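Local coordinates for protein BamaA.19900.a (Balamuthia mandrillaris, PDB 6VZZ) that probably phosphorylates glucose at the expense of ATP, as glucokinases do, and binds beta-D-glucopyranose in its sugar pocket, at residues D161-C166 / V179-D184; K168-P173 / L371-K376; G149-V154 / G196-L201. All coordinates share one frame; numbering follows the deposited sequence.

Interaction 1: D161-C166 / V179-D184. With CA (calcium ion), chain E.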
# COMPACT_ATOMS: atom_id res chain seq x y z
N ASP A 161 -17.07 -14.69 15.53
CA ASP A 161 -17.37 -13.68 16.55
C ASP A 161 -16.52 -13.87 17.80
O ASP A 161 -17.01 -13.80 18.94
CB ASP A 161 -18.86 -13.67 16.88
CG ASP A 161 -19.66 -12.70 16.02
OD1 ASP A 161 -19.15 -11.58 15.78
OD2 ASP A 161 -20.78 -13.04 15.58
N ALA A 162 -15.22 -14.10 17.59
CA ALA A 162 -14.31 -14.44 18.67
C ALA A 162 -13.11 -13.50 18.79
O ALA A 162 -12.24 -13.75 19.64
CB ALA A 162 -13.80 -15.88 18.50
N LEU A 163 -13.03 -12.45 17.97
CA LEU A 163 -11.87 -11.56 18.05
C LEU A 163 -11.77 -10.89 19.41
O LEU A 163 -10.66 -10.53 19.83
CB LEU A 163 -11.93 -10.50 16.96
CG LEU A 163 -11.28 -10.78 15.61
CD1 LEU A 163 -11.50 -9.60 14.70
CD2 LEU A 163 -9.79 -11.05 15.78
N ASP A 164 -12.90 -10.70 20.11
CA ASP A 164 -12.86 -10.04 21.40
C ASP A 164 -12.18 -10.89 22.47
O ASP A 164 -11.93 -10.38 23.57
CB ASP A 164 -14.28 -9.66 21.85
CG ASP A 164 -15.15 -10.88 22.12
OD1 ASP A 164 -15.02 -11.91 21.41
OD2 ASP A 164 -15.98 -10.81 23.05
N GLN A 165 -11.89 -12.15 22.17
CA GLN A 165 -11.17 -13.01 23.10
C GLN A 165 -9.67 -12.72 23.13
O GLN A 165 -8.99 -13.14 24.08
CB GLN A 165 -11.40 -14.48 22.74
CG GLN A 165 -12.83 -14.96 22.98
CD GLN A 165 -13.06 -16.38 22.50
OE1 GLN A 165 -12.14 -17.05 22.03
NE2 GLN A 165 -14.30 -16.85 22.62
N CYS A 166 -9.13 -12.02 22.14
CA CYS A 166 -7.71 -11.71 22.17
C CYS A 166 -7.35 -10.34 21.62
O CYS A 166 -6.16 -10.02 21.52
CB CYS A 166 -6.92 -12.79 21.42
SG CYS A 166 -7.50 -13.06 19.74
N VAL A 179 -14.97 -6.22 20.00
CA VAL A 179 -14.15 -6.18 18.80
C VAL A 179 -14.77 -7.06 17.72
O VAL A 179 -15.01 -8.25 17.92
CB VAL A 179 -12.70 -6.60 19.10
CG1 VAL A 179 -11.88 -6.59 17.81
CG2 VAL A 179 -12.08 -5.65 20.12
N THR A 180 -15.06 -6.45 16.57
CA THR A 180 -15.61 -7.11 15.40
C THR A 180 -15.19 -6.27 14.19
O THR A 180 -15.03 -5.06 14.30
CB THR A 180 -17.13 -7.25 15.49
OG1 THR A 180 -17.58 -8.31 14.63
CG2 THR A 180 -17.82 -5.96 15.08
N LEU A 181 -15.00 -6.92 13.05
CA LEU A 181 -14.49 -6.23 11.87
C LEU A 181 -15.63 -5.93 10.90
O LEU A 181 -16.44 -6.81 10.59
CB LEU A 181 -13.41 -7.05 11.17
CG LEU A 181 -12.14 -7.26 11.99
CD1 LEU A 181 -11.07 -7.91 11.15
CD2 LEU A 181 -11.64 -5.95 12.55
N GLN A 182 -15.71 -4.68 10.45
CA GLN A 182 -16.73 -4.27 9.50
C GLN A 182 -16.30 -4.65 8.09
O GLN A 182 -15.17 -5.08 7.86
CB GLN A 182 -16.99 -2.77 9.64
CG GLN A 182 -17.51 -2.34 11.01
CD GLN A 182 -18.82 -3.03 11.40
OE1 GLN A 182 -19.73 -3.20 10.58
NE2 GLN A 182 -18.91 -3.44 12.67
N PRO A 183 -17.19 -4.54 7.11
CA PRO A 183 -16.75 -4.86 5.73
C PRO A 183 -16.05 -3.67 5.07
O PRO A 183 -16.52 -3.05 4.11
CB PRO A 183 -18.06 -5.24 5.03
CG PRO A 183 -19.10 -5.33 6.09
CD PRO A 183 -18.66 -4.42 7.19
N ASP A 184 -14.88 -3.34 5.61
CA ASP A 184 -13.99 -2.33 5.06
C ASP A 184 -12.58 -2.92 5.11
O ASP A 184 -12.41 -4.10 5.40
CB ASP A 184 -14.14 -1.00 5.81
CG ASP A 184 -15.52 -0.39 5.64
OD1 ASP A 184 -16.02 -0.33 4.49
OD2 ASP A 184 -16.12 0.04 6.65
CA CA E . -17.10 -1.48 2.30
O HOH W 1 -17.53 -3.36 0.25
O HOH W 2 -17.35 0.83 2.09
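CG1 of V179 stands anti to its backbone N (chi1 178°), and CG of L181 anti to its carbonyl carbon (chi1 -65°); both present carbon to L163. V179 CG1 meets L163 CB at 4.0 Å, while further out along the leucine CD1 comes within 3.6 Å of L181 CG, the two leucine side chains crossing at about a right angle. D164 comes near the start of the other loop, its CB 4.0 Å from V179 N. D161 and T180 lie side by side and point the same way, with D161 OD1 3.8 Å from T180 OG1, too far for a hydrogen bond. The turn carrying L163 begins where helix 146-159 ends: D161, with positive phi, is the C-prime residue of a Schellman motif, and a short 3-10 segment follows. N158 of that helix accepts the backbone N-H of L181 through its OD1. Beyond the packing, P183 centres an inverse gamma turn, and a calcium ion is held by P183 O at 2.5 Å and D184 OD1 at 2.7 Å, together with two waters. D184 OD2 forms a salt bridge with R330, so both carboxylate oxygens are engaged. No hydrogen bond joins the two loops directly; they are held by apolar contact around L163, whereas at the far end both protein ligands of the calcium come from 179-184.

Interaction 2: K168-P173 / L371-K376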
# COMPACT_ATOMS: atom_id res chain seq x y z
N LYS A 168 -8.31 -5.96 21.89
CA LYS A 168 -8.94 -4.90 22.66
C LYS A 168 -8.78 -3.58 21.91
O LYS A 168 -7.73 -3.34 21.30
CB LYS A 168 -8.36 -4.76 24.07
CG LYS A 168 -8.92 -5.72 25.10
CD LYS A 168 -10.32 -5.30 25.53
CE LYS A 168 -11.01 -6.37 26.36
NZ LYS A 168 -11.04 -7.68 25.63
N PRO A 169 -9.80 -2.72 21.92
CA PRO A 169 -9.65 -1.41 21.30
C PRO A 169 -8.74 -0.51 22.12
O PRO A 169 -8.80 -0.50 23.35
CB PRO A 169 -11.07 -0.85 21.27
CG PRO A 169 -11.97 -2.00 21.65
CD PRO A 169 -11.15 -2.94 22.46
N LEU A 170 -7.87 0.22 21.43
CA LEU A 170 -7.10 1.28 22.06
C LEU A 170 -7.68 2.66 21.77
O LEU A 170 -7.58 3.55 22.63
CB LEU A 170 -5.64 1.24 21.60
CG LEU A 170 -4.78 0.07 22.09
CD1 LEU A 170 -3.33 0.25 21.67
CD2 LEU A 170 -4.88 -0.12 23.59
N TRP A 171 -8.28 2.86 20.59
CA TRP A 171 -8.98 4.10 20.29
C TRP A 171 -9.79 3.93 19.01
O TRP A 171 -9.67 2.93 18.30
CB TRP A 171 -8.01 5.29 20.20
CG TRP A 171 -7.09 5.34 19.01
CD1 TRP A 171 -7.44 5.39 17.69
CD2 TRP A 171 -5.65 5.44 19.05
NE1 TRP A 171 -6.31 5.47 16.90
CE2 TRP A 171 -5.21 5.51 17.71
CE3 TRP A 171 -4.70 5.44 20.07
CZ2 TRP A 171 -3.86 5.60 17.38
CZ3 TRP A 171 -3.36 5.53 19.74
CH2 TRP A 171 -2.95 5.60 18.40
N GLY A 172 -10.66 4.90 18.74
CA GLY A 172 -11.48 4.89 17.56
C GLY A 172 -12.96 4.90 17.87
O GLY A 172 -13.38 4.72 19.01
N PRO A 173 -13.79 5.08 16.83
CA PRO A 173 -15.24 5.21 17.05
C PRO A 173 -15.92 3.92 17.48
O PRO A 173 -17.09 3.96 17.88
CB PRO A 173 -15.76 5.66 15.68
CG PRO A 173 -14.56 5.98 14.87
CD PRO A 173 -13.44 5.17 15.41
N LEU A 371 -8.17 1.43 16.26
CA LEU A 371 -6.92 0.76 16.57
C LEU A 371 -7.20 -0.35 17.58
O LEU A 371 -7.77 -0.09 18.64
CB LEU A 371 -5.87 1.73 17.11
CG LEU A 371 -4.62 1.11 17.75
CD1 LEU A 371 -3.87 0.25 16.74
CD2 LEU A 371 -3.70 2.17 18.34
N PHE A 372 -6.83 -1.57 17.22
CA PHE A 372 -6.96 -2.71 18.11
C PHE A 372 -5.57 -3.25 18.38
O PHE A 372 -4.65 -3.09 17.56
CB PHE A 372 -7.85 -3.82 17.52
CG PHE A 372 -9.18 -3.34 17.05
CD1 PHE A 372 -10.20 -3.10 17.95
CD2 PHE A 372 -9.43 -3.11 15.71
CE1 PHE A 372 -11.44 -2.65 17.53
CE2 PHE A 372 -10.66 -2.66 15.28
CZ PHE A 372 -11.67 -2.42 16.20
N THR A 373 -5.40 -3.88 19.53
CA THR A 373 -4.12 -4.50 19.84
C THR A 373 -4.39 -5.85 20.49
O THR A 373 -5.36 -6.02 21.23
CB THR A 373 -3.27 -3.58 20.73
OG1 THR A 373 -1.91 -4.05 20.74
CG2 THR A 373 -3.81 -3.51 22.16
N GLN A 374 -3.55 -6.82 20.16
CA GLN A 374 -3.73 -8.17 20.67
C GLN A 374 -3.36 -8.21 22.14
O GLN A 374 -2.31 -7.69 22.54
CB GLN A 374 -2.87 -9.15 19.86
CG GLN A 374 -3.12 -10.61 20.18
CD GLN A 374 -2.30 -11.55 19.31
OE1 GLN A 374 -1.94 -11.22 18.18
NE2 GLN A 374 -1.99 -12.72 19.84
N THR A 375 -4.21 -8.83 22.96
CA THR A 375 -4.07 -8.81 24.40
C THR A 375 -3.85 -10.18 25.04
O THR A 375 -3.41 -10.23 26.19
CB THR A 375 -5.31 -8.19 25.06
OG1 THR A 375 -6.47 -8.86 24.57
CG2 THR A 375 -5.40 -6.70 24.73
N LYS A 376 -4.15 -11.27 24.34
CA LYS A 376 -3.85 -12.59 24.87
C LYS A 376 -2.95 -13.33 23.90
O LYS A 376 -3.11 -13.19 22.68
CB LYS A 376 -5.14 -13.39 25.13
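K168 and T373 exchange two backbone hydrogen bonds: K168 N donates to T373 O (3.0 Å) and T373 N to K168 O (3.0 Å). P169, which has no N-H to give, occupies the next, non-hydrogen-bonded pair with F372. A classic beta bulge follows, L170 and W171 both facing L371: L170 N donates to L371 O (2.8 Å), and L371 N to W171 O (2.9 Å). The same leucine sends CD2 over one face of the W171 indole, 3.4 Å from the centroid of the six-membered ring and 8° off its normal, a CH-pi contact; R354 makes a cation-pi contact with that tryptophan. L170 CG packs on T373 CG2 (3.7 Å), while T373 OG1 is hydrogen-bonded to N343 OD1. Q374 turns from the pair and spends its amide otherwise, NE2 bonding K376 O (3.1 Å) and V378 O, and OE1 taking the N-H of G336. The backbone of T375 bonds that of C166. Strand 167-171 is one of the two outermost strands of the six-stranded sheet within this chain; strand 370-374 pairs with 331-335 across its other edge, F372 bonding M332 and L334, and Q374 bonding L334. Helix 343-348 packs on L170.

Interaction 3: G149-V154 / G196-L201. With BGC (beta-D-glucopyranose), chain B.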
# COMPACT_ATOMS: atom_id res chain seq x y z
N GLY A 149 -0.75 -15.13 6.85
CA GLY A 149 -1.35 -16.10 7.74
C GLY A 149 -2.08 -15.46 8.91
O GLY A 149 -3.14 -15.93 9.33
N THR A 150 -1.52 -14.37 9.46
CA THR A 150 -2.19 -13.65 10.53
C THR A 150 -3.57 -13.19 10.10
O THR A 150 -4.55 -13.35 10.83
CB THR A 150 -1.35 -12.44 10.95
OG1 THR A 150 -0.05 -12.86 11.40
CG2 THR A 150 -2.04 -11.67 12.06
N CYS A 151 -3.67 -12.64 8.89
CA CYS A 151 -4.96 -12.14 8.42
C CYS A 151 -5.98 -13.27 8.33
O CYS A 151 -7.14 -13.09 8.74
CB CYS A 151 -4.78 -11.43 7.08
SG CYS A 151 -3.77 -9.95 7.26
N TYR A 152 -5.59 -14.43 7.80
CA TYR A 152 -6.54 -15.54 7.74
C TYR A 152 -6.97 -15.95 9.14
O TYR A 152 -8.14 -16.28 9.38
CB TYR A 152 -5.95 -16.72 6.98
CG TYR A 152 -5.90 -16.51 5.49
CD1 TYR A 152 -7.07 -16.43 4.74
CD2 TYR A 152 -4.69 -16.37 4.84
CE1 TYR A 152 -7.03 -16.24 3.37
CE2 TYR A 152 -4.64 -16.16 3.47
CZ TYR A 152 -5.81 -16.10 2.75
OH TYR A 152 -5.76 -15.89 1.39
N GLY A 153 -6.04 -15.92 10.09
CA GLY A 153 -6.41 -16.17 11.47
C GLY A 153 -7.39 -15.15 12.00
O GLY A 153 -8.39 -15.51 12.63
N VAL A 154 -7.12 -13.87 11.75
CA VAL A 154 -8.02 -12.80 12.18
C VAL A 154 -9.38 -12.98 11.53
O VAL A 154 -10.42 -12.96 12.21
CB VAL A 154 -7.42 -11.42 11.86
CG1 VAL A 154 -8.46 -10.34 12.10
CG2 VAL A 154 -6.18 -11.17 12.68
N GLY A 196 6.17 -6.89 10.16
CA GLY A 196 5.23 -7.56 9.29
C GLY A 196 4.00 -6.70 9.04
O GLY A 196 3.46 -6.10 9.97
N ILE A 197 3.55 -6.67 7.79
CA ILE A 197 2.42 -5.85 7.39
C ILE A 197 1.61 -6.55 6.30
O ILE A 197 2.17 -6.98 5.28
CB ILE A 197 2.87 -4.46 6.91
CG1 ILE A 197 3.40 -3.63 8.09
CG2 ILE A 197 1.72 -3.74 6.23
CD1 ILE A 197 3.95 -2.32 7.70
N ALA A 198 0.30 -6.67 6.51
CA ALA A 198 -0.63 -7.16 5.51
C ALA A 198 -1.94 -6.39 5.65
O ALA A 198 -2.11 -5.59 6.58
CB ALA A 198 -0.85 -8.67 5.66
N THR A 199 -2.87 -6.60 4.72
CA THR A 199 -4.13 -5.87 4.75
C THR A 199 -5.30 -6.81 4.49
O THR A 199 -5.27 -7.59 3.53
CB THR A 199 -4.16 -4.74 3.71
OG1 THR A 199 -3.06 -3.86 3.95
CG2 THR A 199 -5.46 -3.94 3.81
N LEU A 200 -6.32 -6.73 5.33
CA LEU A 200 -7.60 -7.39 5.09
C LEU A 200 -8.43 -6.48 4.20
O LEU A 200 -8.74 -5.35 4.58
CB LEU A 200 -8.32 -7.68 6.41
CG LEU A 200 -7.77 -8.81 7.29
CD1 LEU A 200 -8.24 -8.69 8.72
CD2 LEU A 200 -8.17 -10.17 6.72
N LEU A 201 -8.79 -6.96 3.01
CA LEU A 201 -9.45 -6.15 1.99
C LEU A 201 -10.92 -6.52 1.87
O LEU A 201 -11.29 -7.69 1.93
CB LEU A 201 -8.78 -6.34 0.62
CG LEU A 201 -7.32 -5.92 0.45
CD1 LEU A 201 -6.81 -6.30 -0.92
CD2 LEU A 201 -7.20 -4.44 0.66
C2 BGC B . 9.67 -9.93 6.03
C3 BGC B . 8.17 -10.12 5.92
C4 BGC B . 7.61 -10.65 7.24
C5 BGC B . 8.04 -9.72 8.37
C6 BGC B . 7.58 -10.17 9.74
C1 BGC B . 9.97 -9.02 7.22
O1 BGC B . 11.32 -8.74 7.31
O2 BGC B . 10.18 -9.36 4.83
O3 BGC B . 7.85 -11.01 4.86
O4 BGC B . 6.20 -10.68 7.20
O5 BGC B . 9.47 -9.64 8.40
O6 BGC B . 7.86 -11.53 9.96
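Behind the glucose pocket, C151 and V154 of helix 146-159 pack on A198 and L200 of strand 195-201, both elements reaching the sugar at their N-terminal ends. N145 and D146, where the helix begins, are hydrogen-bonded to the beta-D-glucopyranose through ND2 and OD2, and G196 near the start of the strand brings its CA to 3.5 Å from C6 of the sugar. The local axes of helix and strand run 8.4 Å apart at closest approach, with an angle of 40° between their directions. C151 carries most of the helix side. Its SG lies anti to the carbonyl carbon (chi1 -65°) and touches A198 CB at 3.6 Å; its CB meets L200 CD2, also at 3.6 Å. That leucine methyl lies 3.7 Å from the carbonyl O of C151 as well. L200 thus reaches the helix with both branches, for its CD1 meets V154 CG1 at 3.8 Å, one turn further along, where the two side chains cross obliquely. V188 of the neighbouring strand 186-191 and V214 of strand 213-216 also touch C151. I197 and T199 point to the other face of the strand, where L323 and L327 of helix 303-327 receive them. T150 OG1 is hydrogen-bonded to D146 O and N381 OD1, tying this turn of helix to the residue that binds glucose. The helix-strand contact itself has no hydrogen bond and no charge: the thiol packs as an apolar group against A198 CB and the L200 side chain, so the buried face rests on van der Waals packing, while N145 and D146 at the helix start bond the sugar.

Along the chain the segments come in the order 149-154, 161-166, 168-173, 179-184, 196-201 and 371-376, so interaction 1 falls between the two halves of interaction 3, and interaction 2 is closed by a strand near the C-terminus. Interactions 2 and 3 both reach the same six-stranded sheet, their centres 16 Å apart and without touching; a sheet backed by helices is consistent with the actin-like ATPase clan of the glucokinase family. Interaction 1 bridges them, with centres 10 Å from interaction 2 and 13 Å from interaction 3: V179 CG2 packs on P169 and F372, and L181 CD1 meets V154 and L200. Continuous packing therefore runs from the sheet's outer strand to the layer behind the glucose pocket.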